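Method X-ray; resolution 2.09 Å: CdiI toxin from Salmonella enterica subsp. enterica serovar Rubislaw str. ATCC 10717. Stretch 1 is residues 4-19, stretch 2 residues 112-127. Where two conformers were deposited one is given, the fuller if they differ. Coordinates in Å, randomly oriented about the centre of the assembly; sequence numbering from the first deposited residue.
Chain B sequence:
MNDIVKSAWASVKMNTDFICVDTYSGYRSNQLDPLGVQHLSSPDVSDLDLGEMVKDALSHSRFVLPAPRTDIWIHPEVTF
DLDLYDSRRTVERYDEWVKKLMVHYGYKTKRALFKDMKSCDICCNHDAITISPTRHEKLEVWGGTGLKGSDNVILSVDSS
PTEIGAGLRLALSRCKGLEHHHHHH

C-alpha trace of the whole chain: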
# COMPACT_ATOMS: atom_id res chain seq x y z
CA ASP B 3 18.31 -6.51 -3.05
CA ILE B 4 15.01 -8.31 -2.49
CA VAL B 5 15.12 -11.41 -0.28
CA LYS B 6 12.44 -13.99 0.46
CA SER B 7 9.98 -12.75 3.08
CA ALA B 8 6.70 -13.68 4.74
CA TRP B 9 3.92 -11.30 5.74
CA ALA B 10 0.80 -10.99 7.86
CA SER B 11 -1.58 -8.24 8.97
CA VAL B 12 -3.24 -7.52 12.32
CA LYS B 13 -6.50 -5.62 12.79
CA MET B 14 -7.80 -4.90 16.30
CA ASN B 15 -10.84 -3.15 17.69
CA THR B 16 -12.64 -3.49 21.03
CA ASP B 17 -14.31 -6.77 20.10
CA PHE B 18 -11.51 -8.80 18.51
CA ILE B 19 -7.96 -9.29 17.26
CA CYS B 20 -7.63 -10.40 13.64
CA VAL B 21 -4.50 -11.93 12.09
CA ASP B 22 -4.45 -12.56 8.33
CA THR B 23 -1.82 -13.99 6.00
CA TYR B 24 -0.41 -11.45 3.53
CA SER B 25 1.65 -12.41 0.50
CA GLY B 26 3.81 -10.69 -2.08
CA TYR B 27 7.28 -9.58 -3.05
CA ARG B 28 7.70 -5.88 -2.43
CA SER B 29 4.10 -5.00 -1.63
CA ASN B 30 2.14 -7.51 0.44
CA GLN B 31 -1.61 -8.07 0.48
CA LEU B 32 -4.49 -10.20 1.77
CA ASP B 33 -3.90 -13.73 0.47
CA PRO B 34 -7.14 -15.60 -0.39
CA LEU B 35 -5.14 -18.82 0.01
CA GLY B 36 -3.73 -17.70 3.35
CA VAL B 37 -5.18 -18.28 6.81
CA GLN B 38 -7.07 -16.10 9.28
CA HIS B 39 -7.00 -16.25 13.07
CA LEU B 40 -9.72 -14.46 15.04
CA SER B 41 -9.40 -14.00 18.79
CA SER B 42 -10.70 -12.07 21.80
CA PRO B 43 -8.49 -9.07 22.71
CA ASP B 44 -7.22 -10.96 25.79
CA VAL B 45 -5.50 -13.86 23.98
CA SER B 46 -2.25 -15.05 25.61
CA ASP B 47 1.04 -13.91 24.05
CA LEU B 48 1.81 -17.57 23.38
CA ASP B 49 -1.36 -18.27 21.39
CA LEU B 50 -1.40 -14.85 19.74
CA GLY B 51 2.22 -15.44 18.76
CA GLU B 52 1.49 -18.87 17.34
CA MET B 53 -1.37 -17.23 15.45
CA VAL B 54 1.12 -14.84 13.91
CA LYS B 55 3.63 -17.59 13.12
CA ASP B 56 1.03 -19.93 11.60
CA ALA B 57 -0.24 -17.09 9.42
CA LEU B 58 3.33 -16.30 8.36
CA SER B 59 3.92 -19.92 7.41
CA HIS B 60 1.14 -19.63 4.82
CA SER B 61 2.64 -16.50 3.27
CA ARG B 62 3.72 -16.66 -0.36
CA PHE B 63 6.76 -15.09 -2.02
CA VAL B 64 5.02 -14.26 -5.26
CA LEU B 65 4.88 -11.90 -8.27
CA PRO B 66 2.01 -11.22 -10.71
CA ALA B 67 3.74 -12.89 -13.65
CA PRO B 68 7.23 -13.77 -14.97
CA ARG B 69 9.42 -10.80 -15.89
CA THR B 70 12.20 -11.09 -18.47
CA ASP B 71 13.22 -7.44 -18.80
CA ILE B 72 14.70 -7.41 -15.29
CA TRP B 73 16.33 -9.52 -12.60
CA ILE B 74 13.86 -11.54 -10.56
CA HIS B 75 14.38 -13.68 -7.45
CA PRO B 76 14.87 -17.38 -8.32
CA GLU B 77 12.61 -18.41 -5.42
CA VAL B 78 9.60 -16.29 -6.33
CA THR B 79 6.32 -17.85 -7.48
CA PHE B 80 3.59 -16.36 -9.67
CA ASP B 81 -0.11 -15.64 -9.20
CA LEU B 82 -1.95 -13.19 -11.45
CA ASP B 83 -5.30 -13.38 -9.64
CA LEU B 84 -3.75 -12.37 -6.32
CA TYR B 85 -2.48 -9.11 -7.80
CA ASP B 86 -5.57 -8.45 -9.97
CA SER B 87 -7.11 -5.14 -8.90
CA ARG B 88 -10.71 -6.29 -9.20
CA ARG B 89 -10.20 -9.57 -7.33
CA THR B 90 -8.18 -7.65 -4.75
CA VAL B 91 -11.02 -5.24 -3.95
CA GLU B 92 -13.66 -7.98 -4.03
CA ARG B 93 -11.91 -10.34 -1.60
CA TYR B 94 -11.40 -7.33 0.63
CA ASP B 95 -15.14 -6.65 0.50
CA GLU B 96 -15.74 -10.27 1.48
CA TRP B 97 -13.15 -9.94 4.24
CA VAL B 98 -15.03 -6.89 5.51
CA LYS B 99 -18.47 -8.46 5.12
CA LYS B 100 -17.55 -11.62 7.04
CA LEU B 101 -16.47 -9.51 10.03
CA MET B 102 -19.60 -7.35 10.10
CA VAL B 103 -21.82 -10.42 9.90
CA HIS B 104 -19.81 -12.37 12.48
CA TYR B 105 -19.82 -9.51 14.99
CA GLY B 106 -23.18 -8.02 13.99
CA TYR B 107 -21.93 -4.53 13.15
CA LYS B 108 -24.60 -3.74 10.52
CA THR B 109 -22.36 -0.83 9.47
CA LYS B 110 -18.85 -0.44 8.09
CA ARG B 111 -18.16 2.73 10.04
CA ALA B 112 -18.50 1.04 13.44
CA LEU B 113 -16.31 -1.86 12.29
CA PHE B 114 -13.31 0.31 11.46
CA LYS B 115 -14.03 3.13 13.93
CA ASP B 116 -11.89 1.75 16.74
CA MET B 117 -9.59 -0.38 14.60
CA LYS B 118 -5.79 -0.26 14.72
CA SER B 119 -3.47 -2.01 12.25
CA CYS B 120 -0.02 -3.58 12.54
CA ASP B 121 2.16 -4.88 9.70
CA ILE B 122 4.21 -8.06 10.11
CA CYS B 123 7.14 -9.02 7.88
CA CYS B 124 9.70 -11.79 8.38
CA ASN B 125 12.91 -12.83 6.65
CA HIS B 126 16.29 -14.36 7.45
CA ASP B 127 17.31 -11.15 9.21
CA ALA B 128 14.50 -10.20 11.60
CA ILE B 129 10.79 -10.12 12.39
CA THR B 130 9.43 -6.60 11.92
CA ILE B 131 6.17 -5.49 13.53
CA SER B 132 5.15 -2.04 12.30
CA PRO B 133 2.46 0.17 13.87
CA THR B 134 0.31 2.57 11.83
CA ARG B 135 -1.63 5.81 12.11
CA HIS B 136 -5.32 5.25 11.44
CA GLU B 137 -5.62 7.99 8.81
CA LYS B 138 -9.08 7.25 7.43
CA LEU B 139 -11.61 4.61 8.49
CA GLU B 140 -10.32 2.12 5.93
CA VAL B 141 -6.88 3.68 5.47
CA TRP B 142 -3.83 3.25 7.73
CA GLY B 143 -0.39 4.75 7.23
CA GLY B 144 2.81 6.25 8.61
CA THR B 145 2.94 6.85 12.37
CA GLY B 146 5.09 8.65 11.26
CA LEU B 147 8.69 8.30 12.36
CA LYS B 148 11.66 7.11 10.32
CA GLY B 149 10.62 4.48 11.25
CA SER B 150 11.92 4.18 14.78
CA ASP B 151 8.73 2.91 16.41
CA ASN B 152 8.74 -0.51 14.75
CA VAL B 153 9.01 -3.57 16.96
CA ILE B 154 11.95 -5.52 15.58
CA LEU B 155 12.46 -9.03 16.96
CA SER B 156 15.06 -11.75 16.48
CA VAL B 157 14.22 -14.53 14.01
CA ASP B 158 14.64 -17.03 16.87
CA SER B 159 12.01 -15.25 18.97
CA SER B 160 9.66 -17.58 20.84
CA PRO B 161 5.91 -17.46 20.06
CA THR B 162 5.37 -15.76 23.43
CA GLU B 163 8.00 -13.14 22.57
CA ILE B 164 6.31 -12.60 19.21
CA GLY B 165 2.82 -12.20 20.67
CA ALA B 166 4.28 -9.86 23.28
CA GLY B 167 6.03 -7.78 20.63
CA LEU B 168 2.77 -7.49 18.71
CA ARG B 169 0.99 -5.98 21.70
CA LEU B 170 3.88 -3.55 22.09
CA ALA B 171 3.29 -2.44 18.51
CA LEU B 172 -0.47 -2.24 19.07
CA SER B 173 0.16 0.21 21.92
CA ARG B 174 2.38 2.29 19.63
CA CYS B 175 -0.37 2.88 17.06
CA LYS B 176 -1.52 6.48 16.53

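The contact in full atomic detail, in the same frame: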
# COMPACT_ATOMS: atom_id res chain seq x y z
N ILE B 4 16.18 -7.67 -3.07
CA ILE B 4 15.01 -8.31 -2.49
C ILE B 4 15.33 -9.73 -2.04
O ILE B 4 15.89 -10.52 -2.80
CB ILE B 4 13.83 -8.36 -3.47
CG1 ILE B 4 13.38 -6.94 -3.84
CG2 ILE B 4 12.67 -9.14 -2.88
CD1 ILE B 4 12.75 -6.18 -2.69
N VAL B 5 14.97 -10.06 -0.80
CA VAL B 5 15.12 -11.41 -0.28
C VAL B 5 13.76 -12.00 0.03
O VAL B 5 12.77 -11.27 0.14
CB VAL B 5 16.00 -11.45 0.98
CG1 VAL B 5 17.39 -10.90 0.68
CG2 VAL B 5 15.34 -10.68 2.11
N LYS B 6 13.70 -13.32 0.17
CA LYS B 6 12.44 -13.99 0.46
C LYS B 6 11.90 -13.56 1.82
O LYS B 6 12.63 -13.55 2.81
CB LYS B 6 12.60 -15.51 0.41
CG LYS B 6 11.30 -16.26 0.64
CD LYS B 6 11.47 -17.76 0.48
CE LYS B 6 10.14 -18.48 0.59
NZ LYS B 6 10.29 -19.93 0.33
N SER B 7 10.62 -13.20 1.85
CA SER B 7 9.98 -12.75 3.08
C SER B 7 8.60 -13.38 3.25
O SER B 7 8.06 -13.96 2.31
CB SER B 7 9.85 -11.22 3.10
OG SER B 7 11.10 -10.59 2.85
N ALA B 8 8.06 -13.25 4.45
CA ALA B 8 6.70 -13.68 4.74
C ALA B 8 5.97 -12.56 5.47
O ALA B 8 6.56 -11.84 6.27
CB ALA B 8 6.71 -14.95 5.58
N TRP B 9 4.68 -12.42 5.19
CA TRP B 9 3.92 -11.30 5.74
C TRP B 9 2.64 -11.74 6.45
O TRP B 9 2.18 -12.87 6.32
CB TRP B 9 3.57 -10.30 4.64
CG TRP B 9 4.75 -9.75 3.91
CD1 TRP B 9 5.45 -8.63 4.21
CD2 TRP B 9 5.36 -10.31 2.73
NE1 TRP B 9 6.46 -8.44 3.30
CE2 TRP B 9 6.43 -9.46 2.38
CE3 TRP B 9 5.11 -11.43 1.95
CZ2 TRP B 9 7.25 -9.70 1.28
CZ3 TRP B 9 5.92 -11.67 0.86
CH2 TRP B 9 6.98 -10.81 0.53
N ALA B 10 2.08 -10.80 7.20
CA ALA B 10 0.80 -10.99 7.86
C ALA B 10 0.29 -9.61 8.25
O ALA B 10 1.05 -8.64 8.25
CB ALA B 10 0.94 -11.89 9.08
N SER B 11 -1.00 -9.52 8.57
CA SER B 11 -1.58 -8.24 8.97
C SER B 11 -2.52 -8.41 10.16
O SER B 11 -3.31 -9.35 10.22
CB SER B 11 -2.31 -7.60 7.80
OG SER B 11 -2.63 -6.24 8.08
N VAL B 12 -2.44 -7.47 11.10
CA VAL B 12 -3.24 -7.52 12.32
C VAL B 12 -4.19 -6.34 12.42
O VAL B 12 -3.77 -5.18 12.38
CB VAL B 12 -2.35 -7.56 13.57
CG1 VAL B 12 -3.20 -7.53 14.83
CG2 VAL B 12 -1.46 -8.80 13.55
N LYS B 13 -5.48 -6.64 12.56
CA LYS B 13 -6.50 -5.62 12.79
C LYS B 13 -7.15 -5.84 14.15
O LYS B 13 -7.57 -6.95 14.47
CB LYS B 13 -7.56 -5.66 11.68
CG LYS B 13 -7.02 -5.34 10.29
CD LYS B 13 -6.70 -3.86 10.14
CE LYS B 13 -6.19 -3.54 8.74
NZ LYS B 13 -4.89 -4.19 8.45
N MET B 14 -7.25 -4.78 14.95
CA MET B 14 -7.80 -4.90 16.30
C MET B 14 -8.72 -3.75 16.69
O MET B 14 -8.31 -2.59 16.70
CB MET B 14 -6.67 -4.99 17.33
CG MET B 14 -7.18 -5.09 18.77
SD MET B 14 -5.90 -4.91 20.03
CE MET B 14 -5.35 -3.23 19.72
N ASN B 15 -9.96 -4.09 17.01
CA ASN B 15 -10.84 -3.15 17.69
C ASN B 15 -11.18 -3.65 19.10
O ASN B 15 -10.46 -4.48 19.65
CB ASN B 15 -12.11 -2.88 16.87
CG ASN B 15 -12.92 -4.13 16.60
OD1 ASN B 15 -12.97 -5.06 17.40
ND2 ASN B 15 -13.59 -4.15 15.45
N THR B 16 -12.26 -3.13 19.67
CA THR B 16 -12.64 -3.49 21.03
C THR B 16 -13.03 -4.97 21.12
O THR B 16 -12.75 -5.64 22.11
CB THR B 16 -13.80 -2.62 21.54
OG1 THR B 16 -13.42 -1.24 21.51
CG2 THR B 16 -14.19 -3.00 22.96
N ASP B 17 -13.65 -5.47 20.06
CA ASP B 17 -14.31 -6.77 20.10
C ASP B 17 -13.42 -7.95 19.73
O ASP B 17 -13.69 -9.08 20.13
CB ASP B 17 -15.53 -6.75 19.18
CG ASP B 17 -16.43 -5.55 19.43
OD1 ASP B 17 -17.10 -5.52 20.49
OD2 ASP B 17 -16.47 -4.64 18.58
N PHE B 18 -12.36 -7.70 18.96
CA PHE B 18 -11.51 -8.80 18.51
C PHE B 18 -10.10 -8.40 18.08
O PHE B 18 -9.78 -7.23 17.92
CB PHE B 18 -12.19 -9.54 17.35
CG PHE B 18 -12.33 -8.72 16.09
CD1 PHE B 18 -11.31 -8.68 15.14
CD2 PHE B 18 -13.49 -8.00 15.85
CE1 PHE B 18 -11.45 -7.93 13.99
CE2 PHE B 18 -13.62 -7.25 14.69
CZ PHE B 18 -12.60 -7.21 13.76
N ILE B 19 -9.26 -9.42 17.90
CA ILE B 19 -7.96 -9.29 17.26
C ILE B 19 -7.92 -10.21 16.04
O ILE B 19 -8.21 -11.40 16.15
CB ILE B 19 -6.81 -9.64 18.21
CG1 ILE B 19 -6.80 -8.70 19.41
CG2 ILE B 19 -5.48 -9.59 17.48
CD1 ILE B 19 -5.66 -8.95 20.36
N ALA B 112 -18.72 1.48 12.06
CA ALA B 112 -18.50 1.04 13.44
C ALA B 112 -17.47 -0.08 13.51
O ALA B 112 -16.82 -0.27 14.53
CB ALA B 112 -19.81 0.59 14.08
N LEU B 113 -17.33 -0.81 12.41
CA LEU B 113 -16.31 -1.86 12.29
C LEU B 113 -14.91 -1.27 12.39
O LEU B 113 -14.10 -1.70 13.21
CB LEU B 113 -16.46 -2.62 10.97
CG LEU B 113 -15.35 -3.61 10.62
CD1 LEU B 113 -15.30 -4.76 11.61
CD2 LEU B 113 -15.52 -4.14 9.21
N PHE B 114 -14.65 -0.26 11.57
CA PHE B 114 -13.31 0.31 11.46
C PHE B 114 -13.06 1.45 12.45
O PHE B 114 -11.91 1.84 12.64
CB PHE B 114 -13.08 0.82 10.03
CG PHE B 114 -13.10 -0.26 8.99
CD1 PHE B 114 -12.01 -1.09 8.82
CD2 PHE B 114 -14.21 -0.44 8.18
CE1 PHE B 114 -12.02 -2.08 7.86
CE2 PHE B 114 -14.23 -1.43 7.22
CZ PHE B 114 -13.13 -2.26 7.06
N LYS B 115 -14.12 1.96 13.06
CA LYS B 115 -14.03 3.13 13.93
C LYS B 115 -12.92 3.03 14.97
O LYS B 115 -12.13 3.96 15.13
CB LYS B 115 -15.37 3.37 14.64
CG LYS B 115 -15.38 4.61 15.51
CD LYS B 115 -16.78 4.89 16.04
CE LYS B 115 -17.33 3.69 16.77
NZ LYS B 115 -18.72 3.93 17.26
N ASP B 116 -12.87 1.91 15.68
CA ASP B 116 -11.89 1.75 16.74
C ASP B 116 -10.84 0.70 16.37
O ASP B 116 -10.36 -0.04 17.23
CB ASP B 116 -12.58 1.37 18.05
CG ASP B 116 -13.47 2.48 18.57
OD1 ASP B 116 -13.15 3.66 18.31
OD2 ASP B 116 -14.49 2.19 19.22
N MET B 117 -10.48 0.66 15.09
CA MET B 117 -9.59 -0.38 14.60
C MET B 117 -8.17 0.12 14.33
O MET B 117 -7.96 1.05 13.56
CB MET B 117 -10.17 -1.00 13.32
CG MET B 117 -9.26 -2.01 12.66
SD MET B 117 -10.05 -2.87 11.30
CE MET B 117 -11.30 -3.81 12.18
N LYS B 118 -7.20 -0.53 14.97
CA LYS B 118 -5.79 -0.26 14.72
C LYS B 118 -5.21 -1.34 13.81
O LYS B 118 -5.78 -2.43 13.70
CB LYS B 118 -5.01 -0.19 16.03
N SER B 119 -4.08 -1.06 13.17
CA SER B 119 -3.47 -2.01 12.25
C SER B 119 -1.96 -2.11 12.41
O SER B 119 -1.27 -1.09 12.49
CB SER B 119 -3.81 -1.65 10.80
OG SER B 119 -3.24 -2.58 9.90
N CYS B 120 -1.45 -3.34 12.46
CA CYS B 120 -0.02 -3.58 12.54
C CYS B 120 0.46 -4.49 11.40
O CYS B 120 -0.17 -5.50 11.09
CB CYS B 120 0.35 -4.21 13.88
SG CYS B 120 0.19 -3.10 15.29
N ASP B 121 1.57 -4.11 10.78
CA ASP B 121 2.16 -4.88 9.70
C ASP B 121 3.21 -5.85 10.23
O ASP B 121 4.02 -5.48 11.07
CB ASP B 121 2.80 -3.96 8.66
CG ASP B 121 1.89 -2.82 8.25
OD1 ASP B 121 0.68 -3.08 8.03
OD2 ASP B 121 2.38 -1.68 8.16
N ILE B 122 3.19 -7.09 9.74
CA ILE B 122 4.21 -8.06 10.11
C ILE B 122 4.96 -8.55 8.88
O ILE B 122 4.35 -8.96 7.89
CB ILE B 122 3.60 -9.28 10.86
CG1 ILE B 122 3.22 -8.90 12.29
CG2 ILE B 122 4.58 -10.43 10.89
CD1 ILE B 122 1.88 -8.24 12.44
N CYS B 123 6.29 -8.49 8.93
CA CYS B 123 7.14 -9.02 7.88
C CYS B 123 8.26 -9.85 8.51
O CYS B 123 8.74 -9.52 9.59
CB CYS B 123 7.73 -7.89 7.03
SG CYS B 123 8.83 -8.44 5.71
N CYS B 124 8.67 -10.92 7.84
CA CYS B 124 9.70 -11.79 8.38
C CYS B 124 10.64 -12.29 7.29
O CYS B 124 10.19 -12.73 6.24
CB CYS B 124 9.07 -12.98 9.12
SG CYS B 124 10.22 -14.26 9.66
N ASN B 125 11.93 -12.22 7.54
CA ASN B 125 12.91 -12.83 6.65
C ASN B 125 14.03 -13.47 7.46
O ASN B 125 13.88 -13.74 8.65
CB ASN B 125 13.47 -11.80 5.66
CG ASN B 125 14.03 -10.56 6.33
OD1 ASN B 125 14.36 -10.56 7.52
ND2 ASN B 125 14.14 -9.48 5.57
N HIS B 126 15.16 -13.73 6.80
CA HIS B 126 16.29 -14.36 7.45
C HIS B 126 16.89 -13.45 8.52
O HIS B 126 17.54 -13.92 9.45
CB HIS B 126 17.36 -14.72 6.42
CG HIS B 126 17.91 -13.54 5.69
ND1 HIS B 126 18.86 -12.69 6.24
CD2 HIS B 126 17.65 -13.05 4.45
CE1 HIS B 126 19.15 -11.74 5.37
NE2 HIS B 126 18.43 -11.93 4.28
N ASP B 127 16.64 -12.15 8.39
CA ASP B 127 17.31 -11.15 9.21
C ASP B 127 16.58 -10.84 10.51
O ASP B 127 17.19 -10.84 11.58
CB ASP B 127 17.50 -9.87 8.41
CG ASP B 127 18.28 -8.82 9.17
OD1 ASP B 127 19.51 -8.99 9.31
OD2 ASP B 127 17.67 -7.83 9.62
O HOH W 1 14.97 -14.32 3.58
O HOH W 2 12.06 -8.16 3.80
O HOH W 3 -0.15 -5.04 6.75

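What fills the apolar centre of the contact? On the sheet face carrying Ala10, Val12, Cys120 and Ile122, Val12 CG2 packs 3.6 Å from Ile122 CD1, and Ala10 CB lies 4.1 Å from Ile122 CB. Ile122, buried, gives up more area to the other stretch than any other residue; the small methyl of Ala10 lies beside its branched CB, while Val12 meets the far end of its side chain.

How is the backbone beneath these side chains joined? The two strands run antiparallel, and Ala8, Ala10, Val12 and Met14 each form a reciprocal pair of hydrogen bonds with Cys124, Ile122, Cys120 and Lys118, respectively. Val12 N to Cys120 O and Cys120 N to Val12 O both span 3.0 Å. Such pairing satisfies peptide groups that burial would otherwise leave without partners.

What occupies the opposite face? Cys123 SG sits 3.4 Å from Trp9 NE1, approaching the indole obliquely. Farther along, Lys13 folds its chain, with chi1 and chi2 both m, so that CD lies 3.7 Å from Met117 SD while NZ donates a 2.7 Å hydrogen bond to Ser119 OG. A long lysine thus offers methylene to sulfur and its charged end to a hydroxyl. Nearby, a water links Ser11 OG (3.1 Å) to Asp121 OD1 (2.5 Å).

How does the contact finish at its two ends? Beyond Met14, Asn15 OD1 accepts from Asp17 N (2.8 Å) and Phe18 N (3.1 Å), tying the turn together, while Asn15 ND2 makes a weak 3.4 Å hydrogen bond to Leu113 O. Phe18 CZ reaches Met117 CE at 4.0 Å. At the other end, water bridges Lys6 O (2.6 Å) to His126 N (3.3 Å), a polar link suited to the exposed edge.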